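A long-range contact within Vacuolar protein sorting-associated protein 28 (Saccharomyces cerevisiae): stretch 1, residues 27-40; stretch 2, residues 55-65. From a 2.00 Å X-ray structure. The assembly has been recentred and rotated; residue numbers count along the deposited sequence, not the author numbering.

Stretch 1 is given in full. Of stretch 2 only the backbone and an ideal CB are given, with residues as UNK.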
ATOM      1  N   ALA A  27     -15.708  -2.159  -2.339  1.00 20.21           N
ATOM      2  CA  ALA A  27     -15.402  -1.957  -3.778  1.00 20.31           C
ATOM      3  C   ALA A  27     -13.953  -1.548  -3.980  1.00 21.26           C
ATOM      4  O   ALA A  27     -13.336  -0.983  -3.042  1.00 20.10           O
ATOM      5  CB  ALA A  27     -16.332  -0.912  -4.373  1.00 20.23           C
ATOM      6  N   LYS A  28     -13.427  -1.858  -5.168  1.00 22.04           N
ATOM      7  CA  LYS A  28     -12.067  -1.531  -5.563  1.00 23.83           C
ATOM      8  C   LYS A  28     -11.778  -0.054  -5.311  1.00 24.54           C
ATOM      9  O   LYS A  28     -10.763   0.281  -4.743  1.00 25.16           O
ATOM     10  CB  LYS A  28     -11.808  -1.893  -7.061  1.00 23.54           C
ATOM     11  CG  LYS A  28     -10.489  -1.352  -7.660  1.00 24.63           C
ATOM     12  CD  LYS A  28     -10.341  -1.719  -9.142  1.00 26.60           C
ATOM     13  CE  LYS A  28      -8.977  -1.342  -9.668  1.00 28.74           C
ATOM     14  NZ  LYS A  28      -8.900  -1.664 -11.117  1.00 27.96           N
ATOM     15  N   ASP A  29     -12.671   0.824  -5.755  1.00 24.41           N
ATOM     16  CA  ASP A  29     -12.436   2.266  -5.684  1.00 24.85           C
ATOM     17  C   ASP A  29     -12.463   2.817  -4.233  1.00 23.82           C
ATOM     18  O   ASP A  29     -11.950   3.904  -3.967  1.00 23.11           O
ATOM     19  CB  ASP A  29     -13.465   2.980  -6.573  1.00 25.96           C
ATOM     20  CG  ASP A  29     -14.778   2.197  -6.671  1.00 29.09           C
ATOM     21  OD1 ASP A  29     -14.854   1.224  -7.479  1.00 30.23           O
ATOM     22  OD2 ASP A  29     -15.710   2.542  -5.904  1.00 32.68           O
ATOM     23  N   GLN A  30     -13.055   2.061  -3.305  1.00 22.84           N
ATOM     24  CA  GLN A  30     -13.125   2.462  -1.883  1.00 22.89           C
ATOM     25  C   GLN A  30     -11.947   1.908  -1.080  1.00 22.01           C
ATOM     26  O   GLN A  30     -11.400   2.611  -0.225  1.00 23.71           O
ATOM     27  CB  GLN A  30     -14.410   1.951  -1.207  1.00 22.72           C
ATOM     28  CG  GLN A  30     -15.728   2.377  -1.837  1.00 23.19           C
ATOM     29  CD  GLN A  30     -16.892   1.587  -1.278  1.00 24.64           C
ATOM     30  OE1 GLN A  30     -16.992   0.359  -1.446  1.00 23.93           O
ATOM     31  NE2 GLN A  30     -17.772   2.283  -0.573  1.00 26.37           N
ATOM     32  N   LEU A  31     -11.576   0.653  -1.326  1.00 20.71           N
ATOM     33  CA  LEU A  31     -10.528  -0.010  -0.575  1.00 19.69           C
ATOM     34  C   LEU A  31      -9.101   0.219  -1.087  1.00 20.41           C
ATOM     35  O   LEU A  31      -8.159   0.252  -0.245  1.00 19.59           O
ATOM     36  CB  LEU A  31     -10.789  -1.517  -0.455  1.00 19.33           C
ATOM     37  CG  LEU A  31     -12.080  -1.876   0.308  1.00 18.26           C
ATOM     38  CD1 LEU A  31     -12.343  -3.365   0.218  1.00 18.44           C
ATOM     39  CD2 LEU A  31     -12.037  -1.375   1.768  1.00 19.98           C
ATOM     40  N   HIS A  32      -8.921   0.338  -2.410  1.00 19.14           N
ATOM     41  CA  HIS A  32      -7.557   0.473  -2.967  1.00 19.34           C
ATOM     42  C   HIS A  32      -6.779   1.686  -2.388  1.00 18.83           C
ATOM     43  O   HIS A  32      -5.622   1.534  -1.951  1.00 18.70           O
ATOM     44  CB  HIS A  32      -7.528   0.451  -4.496  1.00 18.99           C
ATOM     45  CG  HIS A  32      -6.137   0.362  -5.080  1.00 19.76           C
ATOM     46  ND1 HIS A  32      -5.383   1.476  -5.383  1.00 21.53           N
ATOM     47  CD2 HIS A  32      -5.391  -0.705  -5.460  1.00 19.11           C
ATOM     48  CE1 HIS A  32      -4.219   1.098  -5.872  1.00 20.40           C
ATOM     49  NE2 HIS A  32      -4.201  -0.220  -5.928  1.00 19.40           N
ATOM     50  N   PRO A  33      -7.396   2.888  -2.378  1.00 18.71           N
ATOM     51  CA  PRO A  33      -6.670   4.049  -1.846  1.00 18.50           C
ATOM     52  C   PRO A  33      -6.330   3.919  -0.358  1.00 17.87           C
ATOM     53  O   PRO A  33      -5.264   4.381   0.088  1.00 16.61           O
ATOM     54  CB  PRO A  33      -7.632   5.208  -2.039  1.00 17.99           C
ATOM     55  CG  PRO A  33      -8.688   4.705  -2.959  1.00 19.88           C
ATOM     56  CD  PRO A  33      -8.740   3.250  -2.851  1.00 18.53           C
ATOM     57  N   LEU A  34      -7.230   3.326   0.416  1.00 17.42           N
ATOM     58  CA  LEU A  34      -6.954   3.101   1.824  1.00 17.66           C
ATOM     59  C   LEU A  34      -5.773   2.148   2.100  1.00 17.06           C
ATOM     60  O   LEU A  34      -4.903   2.443   2.974  1.00 15.90           O
ATOM     61  CB  LEU A  34      -8.232   2.612   2.550  1.00 18.47           C
ATOM     62  CG  LEU A  34      -9.472   3.548   2.538  1.00 18.25           C
ATOM     63  CD1 LEU A  34     -10.712   2.922   3.178  1.00 17.79           C
ATOM     64  CD2 LEU A  34      -9.132   4.824   3.260  1.00 19.26           C
ATOM     65  N   LEU A  35      -5.748   1.028   1.386  1.00 16.19           N
ATOM     66  CA  LEU A  35      -4.647   0.079   1.486  1.00 16.69           C
ATOM     67  C   LEU A  35      -3.376   0.672   0.943  1.00 16.33           C
ATOM     68  O   LEU A  35      -2.313   0.434   1.514  1.00 15.78           O
ATOM     69  CB  LEU A  35      -4.956  -1.263   0.790  1.00 16.11           C
ATOM     70  CG  LEU A  35      -5.952  -2.188   1.458  1.00 18.70           C
ATOM     71  CD1 LEU A  35      -6.281  -3.401   0.557  1.00 19.80           C
ATOM     72  CD2 LEU A  35      -5.435  -2.664   2.825  1.00 19.87           C
ATOM     73  N   ALA A  36      -3.468   1.480  -0.121  1.00 15.65           N
ATOM     74  CA  ALA A  36      -2.255   2.130  -0.705  1.00 15.56           C
ATOM     75  C   ALA A  36      -1.577   3.031   0.358  1.00 16.85           C
ATOM     76  O   ALA A  36      -0.366   2.915   0.609  1.00 15.30           O
ATOM     77  CB  ALA A  36      -2.588   2.920  -1.916  1.00 15.82           C
ATOM     78  N   GLU A  37      -2.366   3.927   0.972  1.00 16.06           N
ATOM     79  CA  GLU A  37      -1.829   4.813   1.962  1.00 16.49           C
ATOM     80  C   GLU A  37      -1.303   4.054   3.215  1.00 15.20           C
ATOM     81  O   GLU A  37      -0.259   4.425   3.775  1.00 13.27           O
ATOM     82  CB  GLU A  37      -2.851   5.896   2.346  1.00 18.27           C
ATOM     83  CG  GLU A  37      -2.247   7.111   3.112  1.00 22.67           C
ATOM     84  CD  GLU A  37      -0.914   7.676   2.529  1.00 30.56           C
ATOM     85  OE1 GLU A  37      -0.874   8.080   1.339  1.00 31.27           O
ATOM     86  OE2 GLU A  37       0.110   7.716   3.276  1.00 33.49           O
ATOM     87  N   LEU A  38      -2.006   3.001   3.631  1.00 13.36           N
ATOM     88  CA  LEU A  38      -1.480   2.115   4.688  1.00 13.28           C
ATOM     89  C   LEU A  38      -0.071   1.579   4.365  1.00 13.48           C
ATOM     90  O   LEU A  38       0.883   1.713   5.135  1.00 12.08           O
ATOM     91  CB  LEU A  38      -2.498   0.974   5.011  1.00 12.42           C
ATOM     92  CG  LEU A  38      -1.967  -0.047   6.012  1.00 12.70           C
ATOM     93  CD1 LEU A  38      -1.605   0.612   7.445  1.00 12.06           C
ATOM     94  CD2 LEU A  38      -3.027  -1.178   6.227  1.00 13.65           C
ATOM     95  N   LEU A  39       0.076   0.982   3.189  1.00 13.55           N
ATOM     96  CA  LEU A  39       1.351   0.334   2.829  1.00 13.22           C
ATOM     97  C   LEU A  39       2.500   1.358   2.674  1.00 12.88           C
ATOM     98  O   LEU A  39       3.651   1.103   3.051  1.00 11.43           O
ATOM     99  CB  LEU A  39       1.140  -0.502   1.555  1.00 12.37           C
ATOM    100  CG  LEU A  39       0.286  -1.757   1.833  1.00 17.83           C
ATOM    101  CD1 LEU A  39      -0.059  -2.468   0.504  1.00 15.66           C
ATOM    102  CD2 LEU A  39       0.955  -2.710   2.833  1.00 16.82           C
ATOM    103  N   ILE A  40       2.187   2.518   2.116  1.00 12.17           N
ATOM    104  CA  ILE A  40       3.160   3.612   2.071  1.00 12.24           C
ATOM    105  C   ILE A  40       3.628   4.032   3.504  1.00 13.06           C
ATOM    106  O   ILE A  40       4.883   4.181   3.760  1.00 11.90           O
ATOM    107  CB  ILE A  40       2.626   4.867   1.272  1.00 12.35           C
ATOM    108  CG1 ILE A  40       2.502   4.569  -0.235  1.00 13.21           C
ATOM    109  CG2 ILE A  40       3.608   6.074   1.450  1.00 10.98           C
ATOM    110  CD1 ILE A  40       1.770   5.635  -1.066  1.00 12.61           C
ATOM    111  N   UNK A  55       1.095 -10.617   2.937  1.00 18.10           N
ATOM    112  CA  UNK A  55      -0.313 -10.863   2.682  1.00 18.89           C
ATOM    113  C   UNK A  55      -1.035  -9.563   2.328  1.00 18.21           C
ATOM    114  O   UNK A  55      -1.887  -9.574   1.441  1.00 18.45           O
ATOM    115  CB  UNK A  55      -0.966 -11.522   3.898  1.00 18.89           C
ATOM    116  N   UNK A  56      -0.690  -8.444   2.975  1.00 16.19           N
ATOM    117  CA  UNK A  56      -1.359  -7.191   2.671  1.00 16.12           C
ATOM    118  C   UNK A  56      -0.954  -6.696   1.278  1.00 15.92           C
ATOM    119  O   UNK A  56      -1.779  -6.120   0.526  1.00 14.99           O
ATOM    120  CB  UNK A  56      -1.031  -6.139   3.733  1.00 16.12           C
ATOM    121  N   UNK A  57       0.312  -6.899   0.926  1.00 14.45           N
ATOM    122  CA  UNK A  57       0.759  -6.695  -0.473  1.00 13.90           C
ATOM    123  C   UNK A  57      -0.078  -7.520  -1.500  1.00 15.24           C
ATOM    124  O   UNK A  57      -0.565  -6.962  -2.512  1.00 14.50           O
ATOM    125  CB  UNK A  57       2.236  -7.077  -0.595  1.00 13.90           C
ATOM    126  N   UNK A  58      -0.231  -8.825  -1.250  1.00 15.65           N
ATOM    127  CA  UNK A  58      -1.089  -9.691  -2.065  1.00 17.32           C
ATOM    128  C   UNK A  58      -2.473  -9.102  -2.240  1.00 16.49           C
ATOM    129  O   UNK A  58      -3.009  -9.075  -3.369  1.00 15.53           O
ATOM    130  CB  UNK A  58      -1.197 -11.081  -1.436  1.00 17.32           C
ATOM    131  N   UNK A  59      -3.064  -8.623  -1.151  1.00 15.80           N
ATOM    132  CA  UNK A  59      -4.427  -8.077  -1.220  1.00 15.94           C
ATOM    133  C   UNK A  59      -4.516  -6.837  -2.116  1.00 16.38           C
ATOM    134  O   UNK A  59      -5.421  -6.730  -2.938  1.00 16.51           O
ATOM    135  CB  UNK A  59      -4.919  -7.728   0.186  1.00 15.94           C
ATOM    136  N   UNK A  60      -3.583  -5.888  -1.972  1.00 15.67           N
ATOM    137  CA  UNK A  60      -3.696  -4.705  -2.803  1.00 15.84           C
ATOM    138  C   UNK A  60      -3.457  -5.020  -4.330  1.00 16.37           C
ATOM    139  O   UNK A  60      -4.138  -4.444  -5.177  1.00 15.30           O
ATOM    140  CB  UNK A  60      -2.695  -3.658  -2.311  1.00 15.84           C
ATOM    141  N   UNK A  61      -2.560  -5.975  -4.636  1.00 15.96           N
ATOM    142  CA  UNK A  61      -2.365  -6.520  -6.008  1.00 16.23           C
ATOM    143  C   UNK A  61      -3.666  -7.181  -6.571  1.00 17.27           C
ATOM    144  O   UNK A  61      -4.118  -6.875  -7.705  1.00 16.20           O
ATOM    145  CB  UNK A  61      -1.232  -7.548  -5.995  1.00 16.23           C
ATOM    146  N   UNK A  62      -4.277  -8.042  -5.764  1.00 17.97           N
ATOM    147  CA  UNK A  62      -5.553  -8.670  -6.090  1.00 18.74           C
ATOM    148  C   UNK A  62      -6.672  -7.637  -6.319  1.00 19.01           C
ATOM    149  O   UNK A  62      -7.420  -7.693  -7.325  1.00 16.94           O
ATOM    150  CB  UNK A  62      -5.954  -9.631  -4.969  1.00 18.74           C
ATOM    151  N   UNK A  63      -6.758  -6.646  -5.425  1.00 19.13           N
ATOM    152  CA  UNK A  63      -7.804  -5.593  -5.540  1.00 18.94           C
ATOM    153  C   UNK A  63      -7.575  -4.698  -6.768  1.00 20.19           C
ATOM    154  O   UNK A  63      -8.550  -4.311  -7.466  1.00 20.59           O
ATOM    155  CB  UNK A  63      -7.828  -4.730  -4.277  1.00 18.94           C
ATOM    156  N   UNK A  64      -6.314  -4.393  -7.061  1.00 20.39           N
ATOM    157  CA  UNK A  64      -5.969  -3.675  -8.300  1.00 21.10           C
ATOM    158  C   UNK A  64      -6.436  -4.335  -9.626  1.00 22.45           C
ATOM    159  O   UNK A  64      -6.682  -3.623 -10.621  1.00 21.70           O
ATOM    160  CB  UNK A  64      -4.449  -3.510  -8.351  1.00 21.10           C
ATOM    161  N   UNK A  65      -6.535  -5.671  -9.643  1.00 24.23           N
ATOM    162  CA  UNK A  65      -6.896  -6.426 -10.860  1.00 25.84           C
ATOM    163  C   UNK A  65      -8.399  -6.532 -11.063  1.00 26.67           C
ATOM    164  O   UNK A  65      -8.865  -7.025 -12.097  1.00 25.84           O
ATOM    165  CB  UNK A  65      -6.297  -7.833 -10.802  1.00 25.84           C
TER

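Most of stretch 2 is helical and runs roughly antiparallel to the helix of residues 28-40, at 146° with the axes 9.8 Å apart at closest approach. Position 55 has nothing of stretch 1 within 5.5 Å of its ideal CB. Many side chains would suit, polar ones included. It is Lys55.

Position 56 points toward stretch 1. Its ideal CB lies 4.1 Å from Leu39 CD2, and Leu38 is close by. An apolar side chain of moderate size fits. It is Leu56. Its CB is 4.0 Å from Leu39 CD2, and its CD1 reaches to 4.4 Å from Leu38 CD2.

Position 57 points away, with its ideal CB 5.3 Å from Leu39 CD1. The demand is weak, and several types would do. It is Ile57, whose CA lies 4.4 Å from Leu39 CD1.

Position 58 is out of reach, so a polar residue is as good as any. It is Asp58.

Position 59 points sideways. Its ideal CB is 4.6 Å from Leu35 CD1, but a long side chain can lead off elsewhere. It is Trp59, and its ring does turn away.

Position 60 points toward stretch 1. Its ideal CB is 4.0 Å from Leu39 CD1 and 4.5 Å from Leu35 CB. The small Ala36 leaves room beyond, and the His32 ring forms one wall. Ile, Leu, Val or Met could be considered. It is Ile60, a knob among His32, Leu35, Ala36 and Leu39. With chi1 and chi2 both t, its CD1 reaches 4.0 Å from Ala36 CB. The same CD1 lies over a face of the His32 ring, a CH-pi contact. Its CG2 packs 3.7 Å from Leu39 CD1.

Positions 61 and 62 have nothing of stretch 1 within 5.5 Å of their ideal CB atoms. Almost any helix-compatible residue would serve. They are Val61 and Arg62.

Position 63 points sideways, yet its ideal CB is 4.9 Å from His32 CD2, 5.2 Å from Leu35 CD1 and 5.5 Å from Lys28 CA. A branched or longer apolar side chain can close that gap. It is Ile63. Its CD1 meets Leu35 CD1 at 3.5 Å, and its CG2 lies 4.1 Å from His32 CB.

Position 64 also points sideways. Its ideal CB is 4.1 Å from His32 NE2, and the Lys28 chain passes nearby. Asn, Gln, Ser, Asp or Glu would suit this polar setting. It is Asn64. Its OD1 lies 3.6 Å from His32 NE2, oblique to the ring. The backbone supplies the hydrogen bond, from Lys28 NZ to Asn64 O at 3.0 Å.

Position 65 points away and sets little requirement. It is Lys65.

Stretch 2 55-65: KLIDWIVRINK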
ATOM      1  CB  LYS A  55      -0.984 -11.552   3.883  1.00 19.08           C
ATOM      2  CG  LYS A  55      -2.356 -12.044   3.609  1.00 23.27           C
ATOM      3  CD  LYS A  55      -2.385 -13.331   2.814  1.00 29.23           C
ATOM      4  CE  LYS A  55      -3.788 -13.563   2.185  1.00 32.35           C
ATOM      5  NZ  LYS A  55      -4.772 -14.245   3.083  1.00 33.73           N
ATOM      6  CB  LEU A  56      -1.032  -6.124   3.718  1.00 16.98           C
ATOM      7  CG  LEU A  56      -1.494  -6.398   5.173  1.00 18.60           C
ATOM      8  CD1 LEU A  56      -1.229  -5.187   6.045  1.00 17.22           C
ATOM      9  CD2 LEU A  56      -3.017  -6.883   5.267  1.00 18.75           C
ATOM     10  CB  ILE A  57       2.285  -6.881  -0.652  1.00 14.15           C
ATOM     11  CG1 ILE A  57       3.043  -5.874   0.251  1.00 13.94           C
ATOM     12  CG2 ILE A  57       2.698  -6.636  -2.152  1.00 13.47           C
ATOM     13  CD1 ILE A  57       4.521  -6.219   0.573  1.00 15.02           C
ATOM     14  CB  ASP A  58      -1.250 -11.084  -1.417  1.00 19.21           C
ATOM     15  CG  ASP A  58       0.009 -11.946  -1.498  1.00 24.71           C
ATOM     16  OD1 ASP A  58       0.996 -11.510  -2.152  1.00 32.21           O
ATOM     17  OD2 ASP A  58       0.018 -13.069  -0.888  1.00 31.85           O
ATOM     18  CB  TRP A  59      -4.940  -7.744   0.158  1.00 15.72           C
ATOM     19  CG  TRP A  59      -5.603  -8.897   0.898  1.00 15.94           C
ATOM     20  CD1 TRP A  59      -5.140  -9.510   2.039  1.00 15.77           C
ATOM     21  CD2 TRP A  59      -6.899  -9.455   0.643  1.00 16.55           C
ATOM     22  NE1 TRP A  59      -6.051 -10.430   2.491  1.00 15.73           N
ATOM     23  CE2 TRP A  59      -7.135 -10.436   1.652  1.00 16.31           C
ATOM     24  CE3 TRP A  59      -7.872  -9.256  -0.360  1.00 15.93           C
ATOM     25  CZ2 TRP A  59      -8.295 -11.222   1.690  1.00 14.88           C
ATOM     26  CZ3 TRP A  59      -9.042 -10.038  -0.318  1.00 15.97           C
ATOM     27  CH2 TRP A  59      -9.237 -11.018   0.687  1.00 16.66           C
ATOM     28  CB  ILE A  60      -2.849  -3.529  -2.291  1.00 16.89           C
ATOM     29  CG1 ILE A  60      -3.429  -2.236  -2.927  1.00 17.21           C
ATOM     30  CG2 ILE A  60      -1.386  -3.760  -2.695  1.00 14.62           C
ATOM     31  CD1 ILE A  60      -2.801  -0.976  -2.551  1.00 17.75           C
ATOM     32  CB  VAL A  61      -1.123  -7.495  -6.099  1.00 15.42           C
ATOM     33  CG1 VAL A  61      -0.984  -8.164  -7.514  1.00 16.27           C
ATOM     34  CG2 VAL A  61       0.199  -6.761  -5.710  1.00 15.57           C
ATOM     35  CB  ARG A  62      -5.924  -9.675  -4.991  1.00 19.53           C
ATOM     36  CG  ARG A  62      -5.367 -11.084  -5.214  1.00 22.68           C
ATOM     37  CD  ARG A  62      -6.124 -12.144  -4.368  1.00 27.79           C
ATOM     38  NE  ARG A  62      -5.710 -12.130  -2.986  1.00 33.19           N
ATOM     39  CZ  ARG A  62      -6.327 -12.635  -1.918  1.00 36.82           C
ATOM     40  NH1 ARG A  62      -7.506 -13.262  -1.956  1.00 37.71           N
ATOM     41  NH2 ARG A  62      -5.706 -12.479  -0.764  1.00 38.48           N
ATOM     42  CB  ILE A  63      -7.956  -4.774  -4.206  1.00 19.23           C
ATOM     43  CG1 ILE A  63      -8.581  -5.623  -3.100  1.00 16.67           C
ATOM     44  CG2 ILE A  63      -8.772  -3.489  -4.397  1.00 18.08           C
ATOM     45  CD1 ILE A  63      -8.443  -5.037  -1.668  1.00 18.78           C
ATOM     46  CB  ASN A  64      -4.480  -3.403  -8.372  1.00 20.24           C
ATOM     47  CG  ASN A  64      -4.147  -2.346  -9.372  1.00 19.87           C
ATOM     48  OD1 ASN A  64      -4.702  -1.245  -9.330  1.00 17.57           O
ATOM     49  ND2 ASN A  64      -3.231  -2.661 -10.286  1.00 17.04           N
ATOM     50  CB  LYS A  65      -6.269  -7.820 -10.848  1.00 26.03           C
ATOM     51  CG  LYS A  65      -4.775  -7.794 -11.096  1.00 28.67           C
ATOM     52  CD  LYS A  65      -4.110  -9.132 -10.768  1.00 32.63           C
ATOM     53  CE  LYS A  65      -2.571  -9.021 -10.740  1.00 33.01           C
ATOM     54  NZ  LYS A  65      -1.998  -7.869 -11.523  1.00 34.50           N
TER
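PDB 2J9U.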